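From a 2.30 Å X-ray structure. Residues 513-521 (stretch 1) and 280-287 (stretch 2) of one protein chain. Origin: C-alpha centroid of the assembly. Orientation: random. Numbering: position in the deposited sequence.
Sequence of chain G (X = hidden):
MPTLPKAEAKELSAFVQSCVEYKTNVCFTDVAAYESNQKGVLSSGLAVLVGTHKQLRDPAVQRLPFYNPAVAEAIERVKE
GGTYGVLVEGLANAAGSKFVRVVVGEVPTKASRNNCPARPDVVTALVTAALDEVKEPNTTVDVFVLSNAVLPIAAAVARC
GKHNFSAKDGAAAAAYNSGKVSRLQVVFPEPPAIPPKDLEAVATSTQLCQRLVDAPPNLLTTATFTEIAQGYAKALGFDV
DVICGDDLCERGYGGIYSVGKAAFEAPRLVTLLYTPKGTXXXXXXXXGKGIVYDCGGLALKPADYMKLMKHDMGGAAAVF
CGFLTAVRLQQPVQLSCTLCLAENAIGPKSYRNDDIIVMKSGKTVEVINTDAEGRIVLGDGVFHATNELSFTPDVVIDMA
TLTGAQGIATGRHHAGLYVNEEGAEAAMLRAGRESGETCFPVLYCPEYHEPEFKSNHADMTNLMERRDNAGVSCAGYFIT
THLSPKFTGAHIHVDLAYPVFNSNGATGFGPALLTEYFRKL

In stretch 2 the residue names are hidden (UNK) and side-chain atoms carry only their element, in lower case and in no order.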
# COMPACT_ATOMS: atom_id res chain seq x y z
N LEU G 513 36.04 -12.16 12.06
CA LEU G 513 36.41 -11.88 10.65
C LEU G 513 37.63 -10.95 10.61
O LEU G 513 38.61 -11.23 9.95
CB LEU G 513 35.25 -11.21 9.90
CG LEU G 513 35.50 -10.72 8.47
CD1 LEU G 513 35.89 -11.87 7.57
CD2 LEU G 513 34.25 -10.04 7.96
N LEU G 514 37.54 -9.85 11.35
CA LEU G 514 38.63 -8.89 11.42
C LEU G 514 39.92 -9.53 12.03
O LEU G 514 41.01 -9.31 11.53
CB LEU G 514 38.25 -7.68 12.26
CG LEU G 514 37.21 -6.75 11.67
CD1 LEU G 514 36.83 -5.66 12.67
CD2 LEU G 514 37.73 -6.11 10.38
N THR G 515 39.74 -10.28 13.10
CA THR G 515 40.86 -10.90 13.76
C THR G 515 41.62 -11.77 12.76
O THR G 515 42.84 -11.69 12.66
CB THR G 515 40.42 -11.71 14.97
OG1 THR G 515 39.82 -10.82 15.92
CG2 THR G 515 41.63 -12.39 15.64
N GLU G 516 40.87 -12.56 12.00
CA GLU G 516 41.45 -13.47 11.03
C GLU G 516 42.08 -12.69 9.90
O GLU G 516 43.19 -13.02 9.42
CB GLU G 516 40.41 -14.45 10.54
CG GLU G 516 40.89 -15.41 9.46
CD GLU G 516 42.03 -16.32 9.92
OE1 GLU G 516 42.15 -16.60 11.13
OE2 GLU G 516 42.83 -16.74 9.04
N TYR G 517 41.42 -11.62 9.47
CA TYR G 517 41.98 -10.74 8.42
C TYR G 517 43.35 -10.15 8.88
O TYR G 517 44.35 -10.19 8.15
CB TYR G 517 40.98 -9.62 8.03
CG TYR G 517 41.53 -8.57 7.06
CD1 TYR G 517 41.66 -8.84 5.72
CD2 TYR G 517 41.98 -7.36 7.52
CE1 TYR G 517 42.23 -7.90 4.85
CE2 TYR G 517 42.55 -6.41 6.68
CZ TYR G 517 42.68 -6.69 5.35
OH TYR G 517 43.24 -5.75 4.51
N PHE G 518 43.36 -9.62 10.08
CA PHE G 518 44.60 -9.04 10.66
C PHE G 518 45.75 -10.09 10.77
O PHE G 518 46.88 -9.81 10.45
CB PHE G 518 44.37 -8.47 12.06
CG PHE G 518 43.41 -7.33 12.12
CD1 PHE G 518 43.21 -6.50 11.04
CD2 PHE G 518 42.71 -7.08 13.28
CE1 PHE G 518 42.31 -5.43 11.11
CE2 PHE G 518 41.82 -6.03 13.37
CZ PHE G 518 41.63 -5.20 12.28
N ARG G 519 45.38 -11.30 11.13
CA ARG G 519 46.31 -12.43 11.27
C ARG G 519 47.12 -12.70 9.99
O ARG G 519 48.30 -13.01 10.08
CB ARG G 519 45.60 -13.73 11.63
CG ARG G 519 45.88 -14.26 13.02
CD ARG G 519 44.79 -15.14 13.60
NE ARG G 519 44.42 -16.31 12.80
CZ ARG G 519 44.98 -17.51 12.85
NH1 ARG G 519 46.01 -17.77 13.65
NH2 ARG G 519 44.49 -18.48 12.08
N LYS G 520 46.49 -12.55 8.83
CA LYS G 520 47.13 -12.88 7.56
C LYS G 520 47.70 -11.69 6.81
O LYS G 520 48.11 -11.84 5.66
CB LYS G 520 46.17 -13.65 6.65
CG LYS G 520 45.57 -14.94 7.23
CD LYS G 520 46.55 -15.97 7.73
CE LYS G 520 46.00 -16.92 8.83
NZ LYS G 520 45.28 -18.15 8.46
N LEU G 521 47.81 -10.52 7.43
CA LEU G 521 48.31 -9.33 6.73
C LEU G 521 49.80 -9.38 6.35
O LEU G 521 50.64 -9.27 7.23
CB LEU G 521 48.04 -8.05 7.57
CG LEU G 521 46.60 -7.55 7.46
CD1 LEU G 521 46.29 -6.42 8.44
CD2 LEU G 521 46.25 -7.11 6.04
N UNK G 280 54.61 -2.12 12.82
CA UNK G 280 53.38 -2.79 12.43
C UNK G 280 53.47 -3.39 11.06
O UNK G 280 54.09 -2.82 10.17
c UNK G 280 52.34 -1.67 12.45
c UNK G 280 54.49 -0.65 12.82
c UNK G 280 53.04 -0.42 12.89
N UNK G 281 52.81 -4.52 10.87
CA UNK G 281 52.79 -5.15 9.52
C UNK G 281 51.96 -4.31 8.53
O UNK G 281 52.06 -4.47 7.34
c UNK G 281 52.28 -6.62 9.51
c UNK G 281 50.81 -6.73 9.93
c UNK G 281 53.12 -7.50 10.41
N UNK G 282 51.09 -3.48 9.09
CA UNK G 282 50.13 -2.67 8.34
C UNK G 282 49.52 -1.62 9.22
O UNK G 282 49.37 -1.79 10.42
c UNK G 282 49.41 -3.33 5.38
c UNK G 282 48.97 -4.24 4.27
c UNK G 282 48.97 -3.56 7.81
n UNK G 282 50.15 -4.53 3.41
c UNK G 282 48.37 -3.17 6.46
N UNK G 283 49.10 -0.54 8.59
CA UNK G 283 48.26 0.47 9.27
C UNK G 283 46.83 0.39 8.72
O UNK G 283 46.58 0.60 7.52
c UNK G 283 50.27 2.01 9.46
n UNK G 283 52.17 4.37 7.78
c UNK G 283 52.13 3.73 9.15
c UNK G 283 50.67 3.48 9.53
c UNK G 283 48.81 1.87 9.08
N UNK G 284 45.90 0.10 9.62
CA UNK G 284 44.51 -0.13 9.25
C UNK G 284 43.61 0.78 10.05
O UNK G 284 43.67 0.82 11.26
c UNK G 284 44.09 -1.59 9.48
c UNK G 284 44.98 -2.54 8.72
c UNK G 284 42.66 -1.80 9.04
N UNK G 285 42.73 1.47 9.35
CA UNK G 285 41.66 2.29 9.95
C UNK G 285 40.32 1.60 9.81
O UNK G 285 39.88 1.28 8.69
o UNK G 285 42.68 4.46 9.75
c UNK G 285 41.58 3.66 9.35
N UNK G 286 39.69 1.38 10.94
CA UNK G 286 38.37 0.79 10.99
C UNK G 286 37.35 1.89 11.19
O UNK G 286 37.56 2.79 12.00
c UNK G 286 39.28 -1.31 12.21
c UNK G 286 39.18 -2.24 11.01
c UNK G 286 39.14 -2.12 13.49
c UNK G 286 38.23 -0.21 12.15
N UNK G 287 36.23 1.78 10.48
CA UNK G 287 35.11 2.74 10.63
C UNK G 287 33.79 1.96 10.72
O UNK G 287 33.50 1.16 9.88
c UNK G 287 35.06 3.70 9.45
c UNK G 287 33.98 4.75 9.67
c UNK G 287 36.40 4.38 9.27

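Position 280 carries three side-chain carbons that close a ring onto the backbone N. Nothing on stretch 1 lies within reach. A ring through the backbone nitrogen occurs in one standard residue, so this is Pro280.

Position 281 has three carbons: a CB bearing two further carbons. The CA-to-CB bond points toward stretch 1. One branch carbon lies 3.7 Å from Leu521 O and 3.9 Å from Leu521 CB. A fork at CB with no further atoms gives Val281, and the branch carbon in question is its CG2.

Position 282 has four carbons in a row ending in a nitrogen. Its CB sits 4.0 Å from Leu521 CD1. The terminal nitrogen makes no hydrogen bond to stretch 1. The chain is that of Lys282.

Position 283 repeats the pattern of four carbons and a terminal nitrogen. Its CA-to-CB bond points away from the helix, and no atom touches stretch 1. This is Lys283.

Position 284 again has three carbons forked at CB, now directed toward the helix. One branch carbon is 4.1 Å from Leu521 CD1, and the other is 4.2 Å from Phe518 CE1. The residue is Val284. CG2 meets the leucine and CG1 the phenylalanine, so the side chain bridges two residues of stretch 1.

Position 285 has one carbon and one oxygen. It is out of reach of stretch 1, and its oxygen is hydrogen-bonded elsewhere in the structure. This is Ser285.

Position 286 has four carbons, forked at the second. A terminal carbon lies 4.0 Å from Phe518 CZ, near the plane of the ring and at its edge. The same carbon is 4.2 Å from Leu514 CD2. The fork beyond CB identifies Leu286, and the carbon is CD2.

Position 287 has three carbons forked at CB and does not reach stretch 1. This is Val287.

The contact is apolar packing, with no hydrogen bond across it. Helix 513-519 and the strand run nearly antiparallel, at 165°, with their axes 11.7 Å apart at closest approach. Side chains fill that gap. Strand alternation turns Val284 and Leu286 to the helix. Leu514 and Phe518 are one helical turn apart, so both can reach Leu286. At the end of the stretch, Leu521 extends the contact to Val281 and Lys282. Away from the contact, the charged side chains of stretch 1 pair among themselves: Glu516 OE1 bonds Arg519 NE at 2.8 Å, and Glu516 OE2 bonds Lys520 NZ at 2.9 Å.

Stretch 2, residues 280-287: PVKKVSLV
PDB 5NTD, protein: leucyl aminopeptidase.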